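Local coordinates for filamentation induced by cAMP protein Fic (Desulfovibrio alaskensis, PDB 4RGL) that belongs to the Fic/DOC family, a mostly helical fold, and carries a C-terminal domain of the helix-turn-helix clan, at residues N48-I59 with A209-R218; L21-Y32 with L245-V256. One frame throughout, in Å; residues are numbered along the deposited sequence.

Interaction 1 (N48-I59 with A209-R218)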
loop_
_atom_site.group_PDB
_atom_site.type_symbol
_atom_site.label_atom_id
_atom_site.label_comp_id
_atom_site.label_asym_id
_atom_site.label_seq_id
_atom_site.Cartn_x
_atom_site.Cartn_y
_atom_site.Cartn_z
ATOM N N ASN A 48 3.793 -2.276 1.331
ATOM C CA ASN A 48 2.387 -2.166 0.955
ATOM C C ASN A 48 2.118 -0.860 0.232
ATOM O O ASN A 48 1.463 -0.860 -0.813
ATOM C CB ASN A 48 1.499 -2.276 2.183
ATOM C CG ASN A 48 1.447 -3.661 2.764
ATOM O OD1 ASN A 48 1.821 -4.650 2.118
ATOM N ND2 ASN A 48 0.890 -3.777 3.955
ATOM N N ARG A 49 2.642 0.266 0.777
ATOM C CA ARG A 49 2.477 1.583 0.166
ATOM C C ARG A 49 3.050 1.592 -1.266
ATOM O O ARG A 49 2.388 2.073 -2.180
ATOM C CB ARG A 49 3.149 2.667 1.033
ATOM C CG ARG A 49 3.052 4.099 0.463
ATOM C CD ARG A 49 1.608 4.540 0.181
ATOM N NE ARG A 49 0.720 4.344 1.337
ATOM C CZ ARG A 49 0.591 5.214 2.336
ATOM N NH1 ARG A 49 1.351 6.300 2.379
ATOM N NH2 ARG A 49 -0.254 4.976 3.324
ATOM N N ILE A 50 4.247 0.981 -1.467
ATOM C CA ILE A 50 4.872 0.892 -2.790
ATOM C C ILE A 50 3.966 0.064 -3.743
ATOM O O ILE A 50 3.748 0.476 -4.887
ATOM C CB ILE A 50 6.309 0.295 -2.692
ATOM C CG1 ILE A 50 7.265 1.282 -1.959
ATOM C CG2 ILE A 50 6.850 -0.063 -4.081
ATOM C CD1 ILE A 50 8.727 0.750 -1.737
ATOM N N ARG A 51 3.377 -1.060 -3.236
ATOM C CA ARG A 51 2.445 -1.890 -4.015
ATOM C C ARG A 51 1.208 -1.083 -4.426
ATOM O O ARG A 51 0.779 -1.163 -5.579
ATOM C CB ARG A 51 2.023 -3.136 -3.221
ATOM C CG ARG A 51 3.123 -4.178 -3.079
ATOM C CD ARG A 51 2.652 -5.374 -2.283
ATOM N NE ARG A 51 1.561 -6.077 -2.958
ATOM C CZ ARG A 51 0.769 -6.961 -2.361
ATOM N NH1 ARG A 51 0.907 -7.217 -1.065
ATOM N NH2 ARG A 51 -0.198 -7.559 -3.043
ATOM N N THR A 52 0.638 -0.294 -3.479
ATOM C CA THR A 52 -0.513 0.580 -3.749
ATOM C C THR A 52 -0.178 1.585 -4.883
ATOM O O THR A 52 -0.940 1.709 -5.847
ATOM C CB THR A 52 -0.923 1.320 -2.454
ATOM O OG1 THR A 52 -1.507 0.385 -1.551
ATOM C CG2 THR A 52 -1.898 2.469 -2.714
ATOM N N ILE A 53 0.969 2.264 -4.771
ATOM C CA ILE A 53 1.384 3.275 -5.735
ATOM C C ILE A 53 1.632 2.632 -7.106
ATOM O O ILE A 53 1.057 3.077 -8.102
ATOM C CB ILE A 53 2.642 4.032 -5.219
ATOM C CG1 ILE A 53 2.293 4.862 -3.947
ATOM C CG2 ILE A 53 3.233 4.923 -6.314
ATOM C CD1 ILE A 53 3.471 5.287 -3.140
ATOM N N GLN A 54 2.451 1.562 -7.151
ATOM C CA GLN A 54 2.784 0.896 -8.404
ATOM C C GLN A 54 1.513 0.419 -9.121
ATOM O O GLN A 54 1.344 0.699 -10.301
ATOM C CB GLN A 54 3.741 -0.283 -8.156
ATOM C CG GLN A 54 4.288 -0.930 -9.441
ATOM C CD GLN A 54 3.281 -1.820 -10.121
ATOM O OE1 GLN A 54 2.565 -2.591 -9.482
ATOM N NE2 GLN A 54 3.253 -1.779 -11.433
ATOM N N ALA A 55 0.606 -0.264 -8.397
ATOM C CA ALA A 55 -0.622 -0.792 -8.997
ATOM C C ALA A 55 -1.554 0.341 -9.453
ATOM O O ALA A 55 -2.029 0.314 -10.588
ATOM C CB ALA A 55 -1.343 -1.696 -8.015
ATOM N N SER A 56 -1.782 1.361 -8.584
ATOM C CA SER A 56 -2.654 2.504 -8.927
ATOM C C SER A 56 -2.163 3.201 -10.204
ATOM O O SER A 56 -2.971 3.507 -11.085
ATOM C CB SER A 56 -2.713 3.503 -7.772
ATOM O OG SER A 56 -3.584 4.585 -8.055
ATOM N N LEU A 57 -0.826 3.372 -10.341
ATOM C CA LEU A 57 -0.233 3.989 -11.532
ATOM C C LEU A 57 -0.247 3.016 -12.722
ATOM O O LEU A 57 -0.438 3.447 -13.859
ATOM C CB LEU A 57 1.210 4.458 -11.247
ATOM C CG LEU A 57 1.353 5.694 -10.336
ATOM C CD1 LEU A 57 2.776 5.900 -9.936
ATOM C CD2 LEU A 57 0.842 6.928 -11.013
ATOM N N ALA A 58 -0.076 1.699 -12.455
ATOM C CA ALA A 58 -0.093 0.676 -13.516
ATOM C C ALA A 58 -1.452 0.631 -14.206
ATOM O O ALA A 58 -1.517 0.421 -15.421
ATOM C CB ALA A 58 0.244 -0.690 -12.937
ATOM N N ILE A 59 -2.549 0.860 -13.435
ATOM C CA ILE A 59 -3.911 0.873 -13.982
ATOM C C ILE A 59 -4.047 1.999 -15.012
ATOM O O ILE A 59 -4.730 1.829 -16.023
ATOM C CB ILE A 59 -4.968 1.013 -12.847
ATOM C CG1 ILE A 59 -4.893 -0.190 -11.868
ATOM C CG2 ILE A 59 -6.388 1.160 -13.436
ATOM C CD1 ILE A 59 -5.792 -0.046 -10.588
ATOM N N ALA A 209 -4.851 2.324 5.507
ATOM C CA ALA A 209 -4.031 3.159 4.627
ATOM C C ALA A 209 -2.898 2.339 4.013
ATOM O O ALA A 209 -2.339 2.726 2.975
ATOM C CB ALA A 209 -3.463 4.340 5.402
ATOM N N TYR A 210 -2.592 1.172 4.624
ATOM C CA TYR A 210 -1.531 0.293 4.148
ATOM C C TYR A 210 -2.121 -1.021 3.589
ATOM O O TYR A 210 -1.422 -2.028 3.508
ATOM C CB TYR A 210 -0.524 0.010 5.273
ATOM C CG TYR A 210 0.028 1.274 5.897
ATOM C CD1 TYR A 210 1.023 2.014 5.258
ATOM C CD2 TYR A 210 -0.500 1.779 7.082
ATOM C CE1 TYR A 210 1.491 3.214 5.794
ATOM C CE2 TYR A 210 -0.031 2.972 7.635
ATOM C CZ TYR A 210 0.961 3.690 6.985
ATOM O OH TYR A 210 1.430 4.862 7.530
ATOM N N LEU A 211 -3.394 -0.980 3.151
ATOM C CA LEU A 211 -4.044 -2.127 2.515
ATOM C C LEU A 211 -3.886 -2.040 0.975
ATOM O O LEU A 211 -4.445 -1.133 0.344
ATOM C CB LEU A 211 -5.537 -2.180 2.914
ATOM C CG LEU A 211 -6.345 -3.367 2.373
ATOM C CD1 LEU A 211 -5.807 -4.677 2.900
ATOM C CD2 LEU A 211 -7.812 -3.227 2.722
ATOM N N PRO A 212 -3.059 -2.925 0.358
ATOM C CA PRO A 212 -2.794 -2.785 -1.087
ATOM C C PRO A 212 -3.916 -3.397 -1.947
ATOM O O PRO A 212 -3.645 -4.232 -2.816
ATOM C CB PRO A 212 -1.456 -3.535 -1.283
ATOM C CG PRO A 212 -1.081 -4.080 0.093
ATOM C CD PRO A 212 -2.288 -4.029 0.944
ATOM N N VAL A 213 -5.166 -2.899 -1.771
ATOM C CA VAL A 213 -6.335 -3.386 -2.525
ATOM C C VAL A 213 -6.170 -3.084 -4.045
ATOM O O VAL A 213 -6.784 -3.758 -4.879
ATOM C CB VAL A 213 -7.662 -2.780 -1.969
ATOM C CG1 VAL A 213 -7.668 -1.261 -2.080
ATOM C CG2 VAL A 213 -8.882 -3.384 -2.665
ATOM N N GLU A 214 -5.289 -2.118 -4.390
ATOM C CA GLU A 214 -5.074 -1.696 -5.770
ATOM C C GLU A 214 -4.456 -2.833 -6.616
ATOM O O GLU A 214 -4.708 -2.901 -7.820
ATOM C CB GLU A 214 -4.185 -0.450 -5.822
ATOM C CG GLU A 214 -4.802 0.782 -5.153
ATOM C CD GLU A 214 -4.768 0.792 -3.633
ATOM O OE1 GLU A 214 -4.005 -0.010 -3.049
ATOM O OE2 GLU A 214 -5.430 1.670 -3.033
ATOM N N THR A 215 -3.695 -3.761 -5.969
ATOM C CA THR A 215 -3.121 -4.931 -6.665
ATOM C C THR A 215 -4.246 -5.864 -7.154
ATOM O O THR A 215 -4.105 -6.498 -8.198
ATOM C CB THR A 215 -2.141 -5.685 -5.749
ATOM O OG1 THR A 215 -2.850 -6.194 -4.615
ATOM C CG2 THR A 215 -0.986 -4.821 -5.297
ATOM N N VAL A 216 -5.369 -5.935 -6.397
ATOM C CA VAL A 216 -6.531 -6.750 -6.780
ATOM C C VAL A 216 -7.277 -6.066 -7.940
ATOM O O VAL A 216 -7.623 -6.723 -8.928
ATOM C CB VAL A 216 -7.478 -7.004 -5.567
ATOM C CG1 VAL A 216 -8.690 -7.832 -5.979
ATOM C CG2 VAL A 216 -6.731 -7.674 -4.420
ATOM N N ILE A 217 -7.475 -4.733 -7.837
ATOM C CA ILE A 217 -8.165 -3.946 -8.867
ATOM C C ILE A 217 -7.371 -3.981 -10.184
ATOM O O ILE A 217 -7.967 -4.010 -11.256
ATOM C CB ILE A 217 -8.379 -2.488 -8.376
ATOM C CG1 ILE A 217 -9.110 -2.470 -7.014
ATOM C CG2 ILE A 217 -9.130 -1.653 -9.428
ATOM C CD1 ILE A 217 -9.049 -1.108 -6.281
ATOM N N ARG A 218 -6.018 -4.002 -10.093
ATOM C CA ARG A 218 -5.140 -4.070 -11.274
ATOM C C ARG A 218 -5.263 -5.439 -11.971
ATOM O O ARG A 218 -5.272 -5.508 -13.202
ATOM C CB ARG A 218 -3.682 -3.810 -10.870
ATOM C CG ARG A 218 -2.691 -3.857 -12.034
ATOM C CD ARG A 218 -1.274 -4.024 -11.528
ATOM N NE ARG A 218 -1.112 -5.288 -10.804
ATOM C CZ ARG A 218 -0.149 -5.518 -9.919
ATOM N NH1 ARG A 218 0.711 -4.559 -9.601
ATOM N NH2 ARG A 218 -0.074 -6.690 -9.303
#

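Interaction 2 (L21-Y32 with L245-V256)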
loop_
_atom_site.group_PDB
_atom_site.type_symbol
_atom_site.label_atom_id
_atom_site.label_comp_id
_atom_site.label_asym_id
_atom_site.label_seq_id
_atom_site.Cartn_x
_atom_site.Cartn_y
_atom_site.Cartn_z
ATOM N N LEU A 21 -20.360 -9.179 3.191
ATOM C CA LEU A 21 -19.004 -8.670 2.934
ATOM C C LEU A 21 -18.556 -7.749 4.062
ATOM O O LEU A 21 -17.422 -7.853 4.518
ATOM C CB LEU A 21 -18.938 -7.941 1.587
ATOM C CG LEU A 21 -18.961 -8.846 0.348
ATOM C CD1 LEU A 21 -19.226 -8.050 -0.898
ATOM C CD2 LEU A 21 -17.657 -9.641 0.217
ATOM N N VAL A 22 -19.483 -6.908 4.579
ATOM C CA VAL A 22 -19.197 -6.022 5.713
ATOM C C VAL A 22 -18.894 -6.872 6.960
ATOM O O VAL A 22 -17.917 -6.609 7.662
ATOM C CB VAL A 22 -20.369 -5.026 5.967
ATOM C CG1 VAL A 22 -20.165 -4.253 7.266
ATOM C CG2 VAL A 22 -20.536 -4.068 4.789
ATOM N N ALA A 23 -19.679 -7.944 7.172
ATOM C CA ALA A 23 -19.480 -8.852 8.292
ATOM C C ALA A 23 -18.121 -9.528 8.216
ATOM O O ALA A 23 -17.422 -9.618 9.229
ATOM C CB ALA A 23 -20.580 -9.898 8.316
ATOM N N GLU A 24 -17.731 -10.002 7.015
ATOM C CA GLU A 24 -16.468 -10.707 6.861
ATOM C C GLU A 24 -15.281 -9.729 7.003
ATOM O O GLU A 24 -14.366 -9.997 7.787
ATOM C CB GLU A 24 -16.408 -11.453 5.516
ATOM C CG GLU A 24 -15.230 -12.426 5.422
ATOM C CD GLU A 24 -15.165 -13.249 4.146
ATOM O OE1 GLU A 24 -16.191 -13.321 3.428
ATOM O OE2 GLU A 24 -14.086 -13.825 3.868
ATOM N N ILE A 25 -15.338 -8.555 6.300
ATOM C CA ILE A 25 -14.286 -7.529 6.403
ATOM C C ILE A 25 -14.114 -7.119 7.867
ATOM O O ILE A 25 -13.004 -7.175 8.395
ATOM C CB ILE A 25 -14.595 -6.296 5.499
ATOM C CG1 ILE A 25 -14.592 -6.693 3.994
ATOM C CG2 ILE A 25 -13.598 -5.161 5.771
ATOM C CD1 ILE A 25 -15.113 -5.603 3.052
ATOM N N GLY A 26 -15.233 -6.800 8.529
ATOM C CA GLY A 26 -15.244 -6.449 9.944
ATOM C C GLY A 26 -14.542 -7.474 10.808
ATOM O O GLY A 26 -13.627 -7.131 11.558
ATOM N N GLU A 27 -14.899 -8.764 10.634
ATOM C CA GLU A 27 -14.281 -9.851 11.389
ATOM C C GLU A 27 -12.780 -9.971 11.064
ATOM O O GLU A 27 -11.967 -10.098 11.980
ATOM C CB GLU A 27 -14.993 -11.179 11.108
ATOM C CG GLU A 27 -14.471 -12.332 11.952
ATOM C CD GLU A 27 -15.106 -13.680 11.673
ATOM O OE1 GLU A 27 -16.124 -13.724 10.943
ATOM O OE2 GLU A 27 -14.607 -14.691 12.219
ATOM N N ILE A 28 -12.413 -9.924 9.755
ATOM C CA ILE A 28 -11.008 -10.046 9.337
ATOM C C ILE A 28 -10.164 -8.924 9.987
ATOM O O ILE A 28 -9.064 -9.192 10.467
ATOM C CB ILE A 28 -10.868 -10.035 7.781
ATOM C CG1 ILE A 28 -11.726 -11.160 7.111
ATOM C CG2 ILE A 28 -9.397 -10.121 7.355
ATOM C CD1 ILE A 28 -11.367 -12.647 7.539
ATOM N N ILE A 29 -10.709 -7.673 10.036
ATOM C CA ILE A 29 -10.017 -6.543 10.682
ATOM C C ILE A 29 -9.904 -6.799 12.193
ATOM O O ILE A 29 -8.872 -6.492 12.795
ATOM C CB ILE A 29 -10.726 -5.200 10.385
ATOM C CG1 ILE A 29 -10.684 -4.876 8.869
ATOM C CG2 ILE A 29 -10.103 -4.065 11.212
ATOM C CD1 ILE A 29 -11.486 -3.643 8.467
ATOM N N GLY A 30 -10.930 -7.436 12.768
ATOM C CA GLY A 30 -10.922 -7.838 14.170
ATOM C C GLY A 30 -9.723 -8.701 14.518
ATOM O O GLY A 30 -9.295 -8.732 15.668
ATOM N N ARG A 31 -9.164 -9.402 13.503
ATOM C CA ARG A 31 -7.924 -10.173 13.634
ATOM C C ARG A 31 -6.712 -9.328 13.200
ATOM O O ARG A 31 -5.724 -9.241 13.930
ATOM C CB ARG A 31 -7.999 -11.458 12.794
ATOM C CG ARG A 31 -8.456 -12.676 13.564
ATOM C CD ARG A 31 -8.518 -13.894 12.660
ATOM N NE ARG A 31 -8.521 -15.146 13.421
ATOM C CZ ARG A 31 -7.431 -15.878 13.645
ATOM N NH1 ARG A 31 -6.258 -15.506 13.145
ATOM N NH2 ARG A 31 -7.512 -17.001 14.347
ATOM N N TYR A 32 -6.815 -8.677 12.008
ATOM C CA TYR A 32 -5.753 -7.825 11.418
ATOM C C TYR A 32 -5.208 -6.809 12.451
ATOM O O TYR A 32 -4.076 -6.341 12.315
ATOM C CB TYR A 32 -6.302 -7.081 10.170
ATOM C CG TYR A 32 -5.257 -6.323 9.370
ATOM C CD1 TYR A 32 -4.319 -7.002 8.591
ATOM C CD2 TYR A 32 -5.330 -4.937 9.230
ATOM C CE1 TYR A 32 -3.407 -6.315 7.786
ATOM C CE2 TYR A 32 -4.437 -4.241 8.410
ATOM C CZ TYR A 32 -3.474 -4.936 7.692
ATOM O OH TYR A 32 -2.583 -4.258 6.893
ATOM N N LEU A 245 -16.102 -4.024 -2.243
ATOM C CA LEU A 245 -16.080 -4.699 -0.931
ATOM C C LEU A 245 -15.519 -6.105 -1.069
ATOM O O LEU A 245 -14.827 -6.586 -0.170
ATOM C CB LEU A 245 -17.482 -4.747 -0.293
ATOM C CG LEU A 245 -18.051 -3.406 0.198
ATOM C CD1 LEU A 245 -19.459 -3.583 0.727
ATOM C CD2 LEU A 245 -17.166 -2.787 1.268
ATOM N N GLY A 246 -15.772 -6.732 -2.223
ATOM C CA GLY A 246 -15.213 -8.037 -2.541
ATOM C C GLY A 246 -13.707 -7.980 -2.671
ATOM O O GLY A 246 -12.993 -8.731 -1.996
ATOM N N ALA A 247 -13.204 -7.002 -3.466
ATOM C CA ALA A 247 -11.768 -6.781 -3.645
ATOM C C ALA A 247 -11.091 -6.447 -2.310
ATOM O O ALA A 247 -10.035 -7.010 -1.997
ATOM C CB ALA A 247 -11.533 -5.658 -4.646
ATOM N N LEU A 248 -11.733 -5.563 -1.493
ATOM C CA LEU A 248 -11.213 -5.161 -0.178
ATOM C C LEU A 248 -11.117 -6.348 0.753
ATOM O O LEU A 248 -10.105 -6.509 1.435
ATOM C CB LEU A 248 -12.100 -4.077 0.438
ATOM C CG LEU A 248 -11.911 -2.680 -0.139
ATOM C CD1 LEU A 248 -13.120 -1.819 0.115
ATOM C CD2 LEU A 248 -10.656 -2.032 0.410
ATOM N N ARG A 249 -12.156 -7.220 0.752
ATOM C CA ARG A 249 -12.157 -8.453 1.544
ATOM C C ARG A 249 -10.998 -9.346 1.138
ATOM O O ARG A 249 -10.248 -9.808 1.992
ATOM C CB ARG A 249 -13.485 -9.200 1.371
ATOM C CG ARG A 249 -13.501 -10.575 2.037
ATOM C CD ARG A 249 -14.506 -11.488 1.386
ATOM N NE ARG A 249 -14.163 -11.774 -0.006
ATOM C CZ ARG A 249 -14.910 -12.521 -0.812
ATOM N NH1 ARG A 249 -16.036 -13.067 -0.368
ATOM N NH2 ARG A 249 -14.539 -12.725 -2.070
ATOM N N ASP A 250 -10.836 -9.575 -0.178
ATOM C CA ASP A 250 -9.758 -10.407 -0.707
ATOM C C ASP A 250 -8.393 -9.804 -0.371
ATOM O O ASP A 250 -7.438 -10.543 -0.121
ATOM C CB ASP A 250 -9.908 -10.572 -2.226
ATOM C CG ASP A 250 -11.251 -11.146 -2.640
ATOM O OD1 ASP A 250 -11.818 -11.951 -1.867
ATOM O OD2 ASP A 250 -11.744 -10.775 -3.721
ATOM N N ALA A 251 -8.311 -8.461 -0.329
ATOM C CA ALA A 251 -7.075 -7.772 -0.001
ATOM C C ALA A 251 -6.750 -7.918 1.478
ATOM O O ALA A 251 -5.663 -8.378 1.820
ATOM C CB ALA A 251 -7.177 -6.298 -0.376
ATOM N N VAL A 252 -7.710 -7.594 2.361
ATOM C CA VAL A 252 -7.482 -7.695 3.800
ATOM C C VAL A 252 -7.314 -9.195 4.203
ATOM O O VAL A 252 -6.668 -9.492 5.202
ATOM C CB VAL A 252 -8.608 -6.995 4.613
ATOM C CG1 VAL A 252 -9.914 -7.779 4.542
ATOM C CG2 VAL A 252 -8.183 -6.775 6.060
ATOM N N ARG A 253 -7.782 -10.115 3.343
ATOM C CA ARG A 253 -7.636 -11.543 3.574
ATOM C C ARG A 253 -6.205 -12.006 3.215
ATOM O O ARG A 253 -5.582 -12.704 4.004
ATOM C CB ARG A 253 -8.684 -12.325 2.774
ATOM C CG ARG A 253 -8.799 -13.798 3.166
ATOM C CD ARG A 253 -10.184 -14.349 2.856
ATOM N NE ARG A 253 -10.571 -14.118 1.461
ATOM C CZ ARG A 253 -11.777 -14.390 0.972
ATOM N NH1 ARG A 253 -12.723 -14.894 1.759
ATOM N NH2 ARG A 253 -12.051 -14.150 -0.302
ATOM N N GLU A 254 -5.655 -11.546 2.052
ATOM C CA GLU A 254 -4.281 -11.918 1.664
ATOM C C GLU A 254 -3.247 -11.161 2.529
ATOM O O GLU A 254 -2.074 -11.523 2.537
ATOM C CB GLU A 254 -4.015 -11.667 0.147
ATOM C CG GLU A 254 -3.896 -10.200 -0.250
ATOM C CD GLU A 254 -3.116 -9.947 -1.539
ATOM O OE1 GLU A 254 -2.021 -10.537 -1.693
ATOM O OE2 GLU A 254 -3.527 -9.049 -2.312
ATOM N N ALA A 255 -3.702 -10.146 3.287
ATOM C CA ALA A 255 -2.832 -9.386 4.182
ATOM C C ALA A 255 -2.578 -10.149 5.482
ATOM O O ALA A 255 -1.497 -10.043 6.053
ATOM C CB ALA A 255 -3.449 -8.034 4.484
ATOM N N VAL A 256 -3.578 -10.920 5.950
ATOM C CA VAL A 256 -3.467 -11.690 7.191
ATOM C C VAL A 256 -2.740 -13.037 6.918
ATOM O O VAL A 256 -2.062 -13.560 7.806
ATOM C CB VAL A 256 -4.866 -11.920 7.841
ATOM C CG1 VAL A 256 -4.751 -12.733 9.128
ATOM C CG2 VAL A 256 -5.566 -10.592 8.107
#

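Interaction 1 (N48-I59 with A209-R218)
Thr52 and Glu214 meet at the middle of this buried contact, which fastens helix 42-59 to the turn leading into helix 214-219, beside helix 189-202. Thr52 OG1 donates to Glu214 OE1 over 2.9 Å, from above the carboxylate plane. The methyl CG2 of Thr52 lies against the same carboxylate, 3.4 Å from Glu214 CD. Glu214 reaches this place by folding at chi2 (77°).

At the N-terminal end of 48-59, Arg49 bends at chi2 and chi3, which brings its guanidinium back to the other segment. Arg49 NH2 gives a fairly straight bond to Ala209 O (3.1 Å, 163°), meeting it from above the carbonyl plane. The guanidinium and the Tyr210 ring lie in nearly parallel planes, and Arg49 NH2 is 3.5 Å from Tyr210 CE1. Arg49 NH1 forms a salt bridge with Glu96. Pro212 packs against Asn48 and puts CG over one face of the Arg51 guanidinium. Pro212 is the centre of an inverse gamma turn, and Pro212 O accepts from both Thr215 N and Thr215 OG1, the hydroxyl standing 2.8 Å away.

Farther along, Arg218 sits as a knob among Gln54, Ala55, Ala58 and Ile59. Arg218 CD lies 3.9 Å from Ala58 CB. Ala55 CB rests on the Glu214 backbone, and Ile59 CD1 touches Ile217 CG2 at 3.9 Å.

The chemistry is mixed. Ala55 and Ala58 are small, consistent with the close approach of the axes (8.3 Å). Two hydrogen bonds cross the contact, Thr52 to Glu214 and Arg49 to Ala209 O. The Thr52 hydroxyl thus serves a buried carboxylate, while Glu96 probably offsets the charge of Arg49.

Interaction 2 (L21-Y32 with L245-V256)
A near-parallel helix pair, with an apolar seam bordered by a salt-bridge network, joins 21-32 to 245-256. The segment axes come within 9.6 Å of each other at 22°. Glu24 is the acidic member from the first helix. Its chain leaves anti to the backbone N (chi1 -169°) and stays extended, so the carboxylate spans to the second helix. Glu24 OE2 makes a salt bridge with Arg253 NH1 at 2.7 Å, the two planes being steeply inclined. Glu24 OE1 lies at the edge of the Arg249 guanidinium, but that salt bridge is long, 3.8 Å from Glu24 OE1 to Arg249 NH1. Arg249 turns NE and NH2 side-on to one oxygen, Asp250 OD1, while Arg253 NH2 adds a weak bond to it. Asp250 thus probably helps set the two arginines that face Glu24.

Leu21 CD2 covers one face of the Arg249 guanidinium, and its CD1 packs on Leu245 CB. Ile25 CD1 lies 3.9 Å from Leu245 CD2. Ile28 CG2 meets Val252 CG1 at 3.7 Å and also touches Val256 CG2. Tyr32 closes the seam: Tyr32 CE1 is 3.7 Å from Ala255 CB, and its CD1 approaches Val256 CG2.

Around the pair, helix 168-182 packs on Ile25 and Leu245 through Leu169. Helix 189-202 meets Leu248, and helix 214-219 lies against Ala247 and Glu254. Arg220 holds the other oxygen of Asp250.

From the N terminus, the chain first runs through helix 16-32, which supplies one side of interaction 2. Helix 42-59 follows it and gives one side of interaction 1. A long, mainly helical part of the chain, about 150 residues, follows before 209-218 returns to that helix and closes the inner loop. Helix 238-257 comes later and returns to helix 16-32, closing the outer loop. Interaction 1 is therefore nested inside interaction 2. Their centres lie about 16 Å apart, and they touch: Leu211 and Val213 pack on Ala251 and Val252. Helix 238-257 thus contacts both helix 16-32 and segment 209-218, and through 209-218 it is joined to helix 42-59.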